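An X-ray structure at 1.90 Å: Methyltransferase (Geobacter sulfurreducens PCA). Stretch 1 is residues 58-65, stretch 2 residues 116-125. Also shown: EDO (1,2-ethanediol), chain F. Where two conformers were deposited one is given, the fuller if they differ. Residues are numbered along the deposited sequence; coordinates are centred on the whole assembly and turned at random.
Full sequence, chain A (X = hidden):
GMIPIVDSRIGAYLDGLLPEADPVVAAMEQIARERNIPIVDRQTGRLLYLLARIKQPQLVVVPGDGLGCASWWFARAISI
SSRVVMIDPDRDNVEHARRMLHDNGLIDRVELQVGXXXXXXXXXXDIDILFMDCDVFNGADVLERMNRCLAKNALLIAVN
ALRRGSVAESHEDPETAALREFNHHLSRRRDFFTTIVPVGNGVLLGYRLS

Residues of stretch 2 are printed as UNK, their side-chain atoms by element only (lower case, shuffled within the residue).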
# COMPACT_ATOMS: atom_id res chain seq x y z
N GLN A 58 -11.44 12.26 0.91
CA GLN A 58 -12.62 13.07 0.66
C GLN A 58 -12.55 13.55 -0.80
O GLN A 58 -13.59 13.76 -1.45
CB GLN A 58 -12.66 14.24 1.65
CG GLN A 58 -12.57 13.76 3.11
CD GLN A 58 -12.20 14.84 4.09
OE1 GLN A 58 -11.40 14.61 4.99
NE2 GLN A 58 -12.71 16.05 3.87
N LEU A 59 -11.32 13.65 -1.30
CA LEU A 59 -11.02 14.09 -2.68
C LEU A 59 -9.83 13.39 -3.33
O LEU A 59 -8.71 13.36 -2.84
CB LEU A 59 -10.79 15.62 -2.73
CG LEU A 59 -10.49 16.29 -4.09
CD1 LEU A 59 -11.64 16.03 -5.09
CD2 LEU A 59 -10.20 17.80 -3.97
N VAL A 60 -10.16 12.80 -4.46
CA VAL A 60 -9.22 12.11 -5.31
C VAL A 60 -9.25 12.80 -6.65
O VAL A 60 -10.31 12.97 -7.25
CB VAL A 60 -9.60 10.61 -5.54
CG1 VAL A 60 -8.59 9.94 -6.51
CG2 VAL A 60 -9.71 9.84 -4.20
N VAL A 61 -8.07 13.16 -7.12
CA VAL A 61 -7.88 13.82 -8.41
C VAL A 61 -7.01 12.95 -9.35
O VAL A 61 -5.93 12.47 -9.00
CB VAL A 61 -7.33 15.26 -8.20
CG1 VAL A 61 -7.08 15.98 -9.55
CG2 VAL A 61 -8.33 16.06 -7.29
N VAL A 62 -7.58 12.74 -10.54
CA VAL A 62 -6.99 11.91 -11.58
C VAL A 62 -6.80 12.72 -12.86
O VAL A 62 -7.72 12.82 -13.67
CB VAL A 62 -7.91 10.72 -11.88
CG1 VAL A 62 -7.25 9.76 -12.83
CG2 VAL A 62 -8.30 10.02 -10.57
N PRO A 63 -5.62 13.35 -13.03
CA PRO A 63 -5.36 14.13 -14.23
C PRO A 63 -4.85 13.26 -15.34
O PRO A 63 -3.67 12.93 -15.36
CB PRO A 63 -4.28 15.14 -13.80
CG PRO A 63 -3.87 14.76 -12.41
CD PRO A 63 -4.56 13.49 -12.01
N GLY A 64 -5.75 12.94 -16.27
CA GLY A 64 -5.48 12.06 -17.41
C GLY A 64 -5.89 10.65 -17.00
O GLY A 64 -5.40 10.10 -16.02
N ASP A 65 -6.81 10.05 -17.74
CA ASP A 65 -7.26 8.72 -17.38
C ASP A 65 -7.91 7.98 -18.54
O ASP A 65 -9.10 8.18 -18.87
CB ASP A 65 -8.20 8.82 -16.16
CG ASP A 65 -8.51 7.49 -15.53
OD1 ASP A 65 -7.77 6.51 -15.78
OD2 ASP A 65 -9.47 7.41 -14.73
N UNK A 116 -7.63 20.26 -20.11
CA UNK A 116 -6.22 20.09 -19.78
C UNK A 116 -6.09 19.48 -18.39
O UNK A 116 -6.50 20.11 -17.41
c UNK A 116 -5.46 21.42 -19.80
o UNK A 116 -3.34 20.46 -20.32
c UNK A 116 -3.98 21.22 -19.56
o UNK A 116 -3.44 21.84 -18.62
N UNK A 117 -5.49 18.28 -18.27
CA UNK A 117 -5.43 17.66 -16.95
C UNK A 117 -4.85 18.49 -15.79
O UNK A 117 -5.50 18.63 -14.74
c UNK A 117 -4.59 16.39 -17.21
c UNK A 117 -4.92 17.39 -19.31
c UNK A 117 -4.85 16.07 -18.63
N UNK A 118 -3.67 19.08 -15.99
CA UNK A 118 -3.01 19.85 -14.91
C UNK A 118 -3.56 21.23 -14.74
O UNK A 118 -3.63 21.75 -13.63
c UNK A 118 -1.50 19.93 -15.10
c UNK A 118 -1.09 18.02 -13.53
c UNK A 118 -0.78 18.60 -14.90
c UNK A 118 0.69 18.85 -15.07
N UNK A 119 -3.98 21.80 -15.86
CA UNK A 119 -4.57 23.14 -15.87
C UNK A 119 -5.81 23.17 -14.98
O UNK A 119 -5.98 24.07 -14.17
N UNK A 120 -6.64 22.15 -15.13
CA UNK A 120 -7.88 22.02 -14.36
C UNK A 120 -7.62 21.50 -12.93
O UNK A 120 -8.22 21.99 -11.96
c UNK A 120 -9.35 21.89 -16.38
c UNK A 120 -10.08 20.81 -14.21
c UNK A 120 -10.32 21.14 -17.25
c UNK A 120 -8.91 21.14 -15.11
N UNK A 121 -6.72 20.54 -12.82
CA UNK A 121 -6.40 19.93 -11.52
C UNK A 121 -5.84 20.98 -10.56
O UNK A 121 -6.13 20.99 -9.35
c UNK A 121 -5.39 18.78 -11.69
N UNK A 122 -5.09 21.90 -11.14
CA UNK A 122 -4.46 22.97 -10.37
C UNK A 122 -5.47 23.86 -9.64
O UNK A 122 -5.10 24.59 -8.72
c UNK A 122 -3.56 23.82 -11.27
N UNK A 123 -6.74 23.79 -10.03
CA UNK A 123 -7.79 24.61 -9.41
C UNK A 123 -8.45 23.92 -8.23
O UNK A 123 -9.33 24.45 -7.56
N UNK A 124 -8.00 22.69 -7.99
CA UNK A 124 -8.51 21.87 -6.87
C UNK A 124 -7.76 22.20 -5.59
O UNK A 124 -6.64 22.69 -5.61
c UNK A 124 -9.31 19.99 -8.38
n UNK A 124 -11.62 20.49 -8.87
c UNK A 124 -8.41 20.38 -7.22
o UNK A 124 -11.16 19.38 -6.98
c UNK A 124 -10.78 19.95 -8.00
N UNK A 125 -8.43 21.95 -4.47
CA UNK A 125 -7.84 22.20 -3.14
C UNK A 125 -8.03 21.03 -2.19
O UNK A 125 -9.02 20.31 -2.26
c UNK A 125 -6.69 25.07 -3.31
n UNK A 125 -6.31 25.52 -6.12
c UNK A 125 -6.30 26.54 -5.28
c UNK A 125 -8.18 24.75 -3.22
n UNK A 125 -6.12 27.77 -5.75
n UNK A 125 -6.47 26.36 -3.97
c UNK A 125 -8.45 23.46 -2.50
C1 EDO F . -11.94 19.85 -0.66
O1 EDO F . -11.45 20.46 -1.85
C2 EDO F . -11.90 18.34 -0.84
O2 EDO F . -12.39 17.66 0.33

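Position 116 carries two side-chain carbons, the second bearing two oxygens, a carboxylate on a short stem; the side chain is out of reach of stretch 1. It is D116. One carboxylate oxygen, OD2, accepts from the backbone N of position 119 at 2.8 Å, capping the helix that begins at the next residue.

At 117, three carbons close a ring onto the backbone N, which identifies P117. The ring lies against stretch 1: P117 CB is 3.6 Å from P63 CB and 3.8 Å from G64 N.

Position 118 has four carbons forked at the second, hence L118. Its CA-to-CB bond points sideways, but with chi1 m and chi2 t the end comes nearer, CD2 reaching 4.3 Å from P63 CB.

Position 119 has no side-chain atom and is G119. An ideal CB would fall 2.6 Å from D116 OD2, so the cap occupies the space a side chain would need.

Position 120 also has four carbons, but the fork is at the first and one arm is two carbons long: I120. Its side chain makes no contact, I120 CG2 staying 7.4 Å from V61 CG1.

A single carbon at 121 defines A121. It points toward the strand, with CB 3.9 Å from V61 CG1 and 4.4 Å from P63 CB.

Position 122, again one carbon, is A122, out of reach of the strand. Position 123 has none and is G123; phi/psi of -90/-2 places it within the type I turn running from A121 to position 124.

Three carbons, the third carrying one oxygen and one nitrogen, make 124 a carboxamide, Q124. Its CG lies 4.2 Å from V61 CG2, and its OE1 3.5 Å from L59 CD2.

Position 125 has three carbons, a nitrogen, then a carbon bearing two more nitrogens: the guanidinium of R125. Its CA-to-CB bond points away from stretch 1, and NH1 donates to Q124 O at 2.9 Å. The backbone does touch the strand, R125 O lying 3.3 Å from L59 CD2; the same oxygen accepts a very short 2.5 Å hydrogen bond from EDO O1.

The contact works by packing, as no hydrogen bond crosses it. L59, V61 and P63, alternate residues of the strand, point toward stretch 2, while the helix runs nearly antiparallel at 153°. The CA atoms of P63 and P117 are 4.5 Å apart, those of L59 and R125 8.7 Å, so the two backbones lie nearer at the proline pair than at the L59 end. Together the stretches bury 316 Å².

Stretch 2, residues 116-125: DPLGIAAGQR
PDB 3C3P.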